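Local coordinates for protein enoyl-CoA hydratase (Mycobacterium thermoresistibile, PDB 3T3W) that probably hydrates the double bond of enoyl-CoA thioesters in lipid metabolism, as a hexameric member of the crotonase family, at residues 100-103 and 104-108; 131-134 and 135-138. All coordinates share one frame; numbering follows the deposited sequence. Where two conformers were deposited one is given.

Interaction 1 (100-103 and 104-108). With ZN (zinc ion), chain T.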
ATOM      1  N   ALA F 100      -3.542  15.853  21.757  1.00 10.13           N
ATOM      2  CA  ALA F 100      -3.411  14.793  22.718  1.00 10.29           C
ATOM      3  C   ALA F 100      -4.784  14.281  23.131  1.00 10.49           C
ATOM      4  O   ALA F 100      -5.015  13.057  23.177  1.00 10.45           O
ATOM      5  CB  ALA F 100      -2.642  15.283  23.951  1.00 10.69           C
ATOM      6  N   HIS F 101      -5.700  15.181  23.490  1.00 10.98           N
ATOM      7  CA  HIS F 101      -6.980  14.718  24.011  0.70 11.21           C
ATOM      8  C   HIS F 101      -7.834  14.056  22.928  1.00 10.77           C
ATOM      9  O   HIS F 101      -8.498  13.031  23.176  1.00 11.13           O
ATOM     10  CB  HIS F 101      -7.676  15.874  24.698  0.70 12.19           C
ATOM     11  CG  HIS F 101      -7.172  16.125  26.095  0.70 13.32           C
ATOM     12  ND1 HIS F 101      -6.157  16.983  26.368  0.70 14.59           N
ATOM     13  CD2 HIS F 101      -7.515  15.532  27.301  0.70 13.78           C
ATOM     14  CE1 HIS F 101      -5.909  16.959  27.707  0.70 14.59           C
ATOM     15  NE2 HIS F 101      -6.739  16.096  28.266  0.70 14.55           N
ATOM     16  N   GLU F 102      -7.822  14.602  21.725  1.00 10.16           N
ATOM     17  CA  GLU F 102      -8.613  14.011  20.642  1.00  9.99           C
ATOM     18  C   GLU F 102      -7.982  12.689  20.203  1.00  9.88           C
ATOM     19  O   GLU F 102      -8.701  11.746  19.817  1.00  9.78           O
ATOM     20  CB  GLU F 102      -8.704  14.972  19.455  1.00  9.78           C
ATOM     21  CG  GLU F 102      -9.539  16.229  19.748  1.00  9.63           C
ATOM     22  CD  GLU F 102     -10.117  16.888  18.500  1.00  9.45           C
ATOM     23  OE1 GLU F 102     -11.130  17.652  18.666  1.00  9.33           O
ATOM     24  OE2 GLU F 102      -9.603  16.656  17.370  1.00  9.08           O
ATOM     25  N   SER F 103      -6.658  12.585  20.267  1.00 10.42           N
ATOM     26  CA  SER F 103      -6.026  11.331  19.857  1.00 11.23           C
ATOM     27  C   SER F 103      -6.459  10.177  20.763  1.00 11.62           C
ATOM     28  O   SER F 103      -6.558   9.031  20.306  1.00 12.43           O
ATOM     29  CB  SER F 103      -4.499  11.408  19.704  1.00 12.42           C
ATOM     30  OG  SER F 103      -3.876  11.500  20.943  1.00 14.06           O
ATOM     31  N   ARG F 104      -6.719  10.467  22.026  1.00 12.17           N
ATOM     32  CA  ARG F 104      -7.126   9.459  22.984  1.00 14.16           C
ATOM     33  C   ARG F 104      -8.618   9.147  22.859  1.00 13.44           C
ATOM     34  O   ARG F 104      -9.025   8.018  22.531  1.00 13.55           O
ATOM     35  CB  ARG F 104      -6.790   9.927  24.409  1.00 17.01           C
ATOM     36  CG  ARG F 104      -7.223   8.945  25.496  1.00 22.56           C
ATOM     37  CD  ARG F 104      -7.113   9.549  26.898  1.00 28.90           C
ATOM     38  NE  ARG F 104      -7.847   8.728  27.877  1.00 34.79           N
ATOM     39  CZ  ARG F 104      -8.121   9.094  29.126  1.00 41.29           C
ATOM     40  NH1 ARG F 104      -7.724  10.288  29.578  1.00 46.37           N
ATOM     41  NH2 ARG F 104      -8.790   8.266  29.937  1.00 44.42           N
ATOM     42  N   ARG F 105      -9.466  10.128  23.098  1.00 13.13           N
ATOM     43  CA  ARG F 105     -10.904   9.786  23.240  1.00 12.97           C
ATOM     44  C   ARG F 105     -11.693   9.674  21.934  1.00 12.63           C
ATOM     45  O   ARG F 105     -12.771   9.083  21.921  1.00 12.70           O
ATOM     46  CB  ARG F 105     -11.600  10.772  24.160  1.00 14.17           C
ATOM     47  CG  ARG F 105     -11.090  10.673  25.581  1.00 15.44           C
ATOM     48  CD  ARG F 105     -12.004  11.498  26.482  1.00 17.52           C
ATOM     49  NE  ARG F 105     -11.775  11.276  27.897  1.00 18.63           N
ATOM     50  CZ  ARG F 105     -10.992  11.999  28.681  1.00 22.73           C
ATOM     51  NH1 ARG F 105     -10.279  13.012  28.187  1.00 24.27           N
ATOM     52  NH2 ARG F 105     -10.961  11.731  29.996  1.00 25.91           N
ATOM     53  N   TYR F 106     -11.170  10.239  20.852  1.00 11.31           N
ATOM     54  CA  TYR F 106     -11.823  10.150  19.586  1.00 10.93           C
ATOM     55  C   TYR F 106     -11.130   9.011  18.801  1.00 11.67           C
ATOM     56  O   TYR F 106     -11.691   7.901  18.654  1.00 12.15           O
ATOM     57  CB  TYR F 106     -11.830  11.511  18.894  1.00 10.84           C
ATOM     58  CG  TYR F 106     -12.555  12.615  19.686  1.00 11.23           C
ATOM     59  CD1 TYR F 106     -13.555  12.289  20.608  1.00 11.02           C
ATOM     60  CD2 TYR F 106     -12.284  13.971  19.462  1.00 10.72           C
ATOM     61  CE1 TYR F 106     -14.214  13.285  21.296  1.00 11.48           C
ATOM     62  CE2 TYR F 106     -12.957  14.970  20.140  1.00 11.23           C
ATOM     63  CZ  TYR F 106     -13.915  14.612  21.066  1.00 12.19           C
ATOM     64  OH  TYR F 106     -14.618  15.583  21.764  1.00 12.65           O
ATOM     65  N   LEU F 107      -9.879   9.202  18.438  1.00 11.34           N
ATOM     66  CA  LEU F 107      -9.212   8.248  17.534  1.00 11.22           C
ATOM     67  C   LEU F 107      -8.911   6.883  18.173  1.00 10.92           C
ATOM     68  O   LEU F 107      -9.312   5.828  17.635  1.00 10.28           O
ATOM     69  CB  LEU F 107      -7.923   8.864  17.011  1.00 11.57           C
ATOM     70  CG  LEU F 107      -7.229   8.106  15.874  1.00 12.99           C
ATOM     71  CD1 LEU F 107      -8.119   8.084  14.656  1.00 14.55           C
ATOM     72  CD2 LEU F 107      -5.902   8.759  15.536  1.00 13.85           C
ATOM     73  N   GLU F 108      -8.191   6.877  19.296  1.00 10.83           N
ATOM     74  CA  GLU F 108      -7.747   5.630  19.923  1.00 11.79           C
ATOM     75  C   GLU F 108      -8.952   4.801  20.420  1.00 10.80           C
ATOM     76  O   GLU F 108      -9.003   3.580  20.226  1.00  9.66           O
ATOM     77  CB  GLU F 108      -6.774   5.910  21.082  1.00 14.66           C
ATOM     78  CG  GLU F 108      -6.240   4.694  21.839  1.00 18.47           C
ATOM     79  CD  GLU F 108      -5.502   5.061  23.128  1.00 23.51           C
ATOM     80  OE1 GLU F 108      -4.745   6.069  23.120  1.00 25.39           O
ATOM     81  OE2 GLU F 108      -5.712   4.350  24.160  1.00 28.25           O
TER
HETATM   82 ZN    ZN T 301     -11.234  17.643  16.452  1.00 11.01          ZN
HETATM   83  O   HOH W   1     -13.134  18.502  16.108  1.00 11.42           O
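Glu102 and Tyr106, one turn apart on helix 95-115, meet side chain to side chain while Glu102 holds a zinc ion. A glutamate suits this place because its carboxylate can chelate with both oxygens, OE1 at 2.2 Å and OE2 at 2.1 Å from the zinc. Its CG stands anti to the carbonyl carbon (chi1 -68°) and the chain runs on extended, which carries the carboxylate past the rim of the Tyr106 ring. There Glu102 CG lies 3.6 Å from Tyr106 CD2, and OE1 comes up to the ring edge, near its plane, 3.6 Å from CE2. Carboxylate and ring planes are 60° apart, so the two are not stacked. Gln253 donates a second-shell hydrogen bond to OE2.

On another side of the helix His101, modelled in two conformers, tentatively sets its ring edge beside the Arg105 guanidinium. The long arginines reach Asp50, Arg105 by a salt bridge and Arg104 by a long, weak ion pair, and their guanidiniums overlap near the rim. Buried Leu107 turns its aliphatic chain to Phe249 and Ile245 of helix 241-263.

Ser103 OG turns back to Ala100 O at 3.0 Å, a common way for a helical serine to satisfy its hydroxyl, and also bonds Arg226 of the second subunit. Tyr106 N keeps the ordinary i+4 bond to Glu102 O, but Leu107 N and Glu108 N each reach back five residues, to Glu102 O and Ser103 O. That marks a pi-type turn beginning at the zinc ligand Glu102 itself, in a site completed by Glu163, His252, His256 and water.

Interaction 2 (131-134 and 135-138); sequences GGLL and LCWP
Leu133 O accepts Trp137 N at 2.9 Å, an i+4 bond of the short helix 133-136. Before it come two i+3 bonds, as in a 3-10 turn: Leu134 N to Gly131 O, and Leu135 N to Gly132 O at 3.0 Å. Gly132 O also takes Cys136 N, more weakly. Pro138, which has no N-H to give, follows with CD 3.2 Å from Leu134 O; that oxygen is instead hydrogen-bonded by Ser110 OG.

Among the side chains, Leu133 covers one face of the Trp137 indole. Its CB sits 3.7 Å from the centroid of the six-membered ring, only 9° off the normal, a CH-pi contact. With CG anti to the carbonyl carbon (chi1 -62°), both methyls lie along that ring, CD1 3.8 Å from Trp137 CH2 and CD2 3.9 Å from CZ2. Trp137 NE1 has a hydrogen-bond partner outside the two segments, so the indole can be buried with its polar atom satisfied. His167 meets the indole edge-to-face.

Around this turn, Leu135 packs on Leu49 and Leu52 of helix 46-61, Cys136 on Ala122 and Val124 of strand 120-124, and Pro138 on Trp113 of helix 95-115, while Trp137 O is bonded by Arg174 of the third subunit.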
ATOM      1  N   GLY F 131     -19.504  13.578  15.319  1.00  9.03           N
ATOM      2  CA  GLY F 131     -18.970  12.611  16.302  1.00  9.21           C
ATOM      3  C   GLY F 131     -19.842  11.380  16.542  1.00  9.02           C
ATOM      4  O   GLY F 131     -19.350  10.364  17.005  1.00 10.35           O
ATOM      5  N   GLY F 132     -21.145  11.447  16.308  1.00  8.92           N
ATOM      6  CA  GLY F 132     -21.996  10.244  16.314  1.00  8.69           C
ATOM      7  C   GLY F 132     -21.448   9.088  15.450  1.00  8.34           C
ATOM      8  O   GLY F 132     -21.569   7.887  15.788  1.00  8.00           O
ATOM      9  N   LEU F 133     -20.840   9.456  14.332  1.00  8.19           N
ATOM     10  CA  LEU F 133     -20.260   8.485  13.402  1.00  7.49           C
ATOM     11  C   LEU F 133     -19.107   7.722  14.026  1.00  7.57           C
ATOM     12  O   LEU F 133     -18.816   6.577  13.640  1.00  7.49           O
ATOM     13  CB  LEU F 133     -19.806   9.200  12.129  1.00  7.46           C
ATOM     14  CG  LEU F 133     -20.958   9.888  11.364  1.00  7.59           C
ATOM     15  CD1 LEU F 133     -20.401  10.900  10.383  1.00  7.42           C
ATOM     16  CD2 LEU F 133     -21.803   8.815  10.636  1.00  7.52           C
ATOM     17  N   LEU F 134     -18.420   8.338  14.984  1.00  7.52           N
ATOM     18  CA  LEU F 134     -17.331   7.663  15.702  1.00  7.73           C
ATOM     19  C   LEU F 134     -17.837   6.584  16.644  1.00  7.94           C
ATOM     20  O   LEU F 134     -17.053   5.735  17.071  1.00  8.22           O
ATOM     21  CB  LEU F 134     -16.457   8.665  16.470  1.00  8.14           C
ATOM     22  CG  LEU F 134     -15.294   9.242  15.701  1.00  8.21           C
ATOM     23  CD1 LEU F 134     -15.804  10.083  14.530  1.00  8.88           C
ATOM     24  CD2 LEU F 134     -14.363  10.051  16.575  1.00  8.67           C
ATOM     25  N   LEU F 135     -19.145   6.566  16.916  1.00  7.90           N
ATOM     26  CA  LEU F 135     -19.719   5.518  17.752  1.00  8.19           C
ATOM     27  C   LEU F 135     -20.225   4.342  16.916  1.00  8.57           C
ATOM     28  O   LEU F 135     -20.070   3.208  17.348  1.00  8.67           O
ATOM     29  CB  LEU F 135     -20.833   6.055  18.627  1.00  8.47           C
ATOM     30  CG  LEU F 135     -20.498   7.328  19.454  1.00  8.62           C
ATOM     31  CD1 LEU F 135     -21.653   7.652  20.429  1.00  9.40           C
ATOM     32  CD2 LEU F 135     -19.158   7.175  20.208  1.00  8.66           C
ATOM     33  N   CYS F 136     -20.849   4.595  15.758  1.00  8.50           N
ATOM     34  CA  CYS F 136     -21.418   3.523  14.971  1.00  8.93           C
ATOM     35  C   CYS F 136     -20.431   2.943  13.954  1.00  8.49           C
ATOM     36  O   CYS F 136     -20.446   1.720  13.729  1.00  8.64           O
ATOM     37  CB  CYS F 136     -22.741   3.945  14.290  1.00  9.30           C
ATOM     38  SG  CYS F 136     -22.640   5.326  13.160  1.00 10.30           S
ATOM     39  N   TRP F 137     -19.581   3.754  13.324  1.00  8.19           N
ATOM     40  CA  TRP F 137     -18.638   3.184  12.343  1.00  7.50           C
ATOM     41  C   TRP F 137     -17.757   2.071  12.867  1.00  7.50           C
ATOM     42  O   TRP F 137     -17.508   1.108  12.126  1.00  8.10           O
ATOM     43  CB  TRP F 137     -17.780   4.252  11.674  1.00  7.28           C
ATOM     44  CG  TRP F 137     -18.443   5.053  10.594  1.00  7.22           C
ATOM     45  CD1 TRP F 137     -19.483   4.695   9.772  1.00  7.25           C
ATOM     46  CD2 TRP F 137     -18.008   6.361  10.122  1.00  7.28           C
ATOM     47  NE1 TRP F 137     -19.765   5.680   8.854  1.00  7.56           N
ATOM     48  CE2 TRP F 137     -18.897   6.714   9.010  1.00  7.47           C
ATOM     49  CE3 TRP F 137     -17.016   7.246  10.503  1.00  6.98           C
ATOM     50  CZ2 TRP F 137     -18.765   7.900   8.328  1.00  7.74           C
ATOM     51  CZ3 TRP F 137     -16.909   8.442   9.811  1.00  7.31           C
ATOM     52  CH2 TRP F 137     -17.744   8.748   8.737  1.00  7.42           C
ATOM     53  N   PRO F 138     -17.289   2.146  14.131  1.00  7.58           N
ATOM     54  CA  PRO F 138     -16.474   1.020  14.672  1.00  7.55           C
ATOM     55  C   PRO F 138     -17.220  -0.322  14.810  1.00  7.91           C
ATOM     56  O   PRO F 138     -16.597  -1.360  14.980  1.00  7.87           O
ATOM     57  CB  PRO F 138     -16.000   1.545  16.037  1.00  7.42           C
ATOM     58  CG  PRO F 138     -15.949   3.039  15.783  1.00  7.51           C
ATOM     59  CD  PRO F 138     -17.205   3.326  15.011  1.00  7.18           C
TER

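Residues 100-108 come first along the chain and 131-138 follow, both in the crotonase-like part of the protein, with their centres about 14 Å apart. Strands 120-124 and 127-129 come between them, after which helix 133-136 folds back against helix 95-115. The two contacts touch directly where Tyr106 CB packs 3.7 Å from Leu134 CD2. Interaction 1 lies toward the outside of the chain, beside the zinc ion and a second subunit, whereas interaction 2 is close to the centre of the chain and reaches a third subunit. The Tyr106–Leu134 contact thus joins the helix that supplies one zinc ligand to the turn at the centre of the chain, and both contacts take part in subunit interfaces.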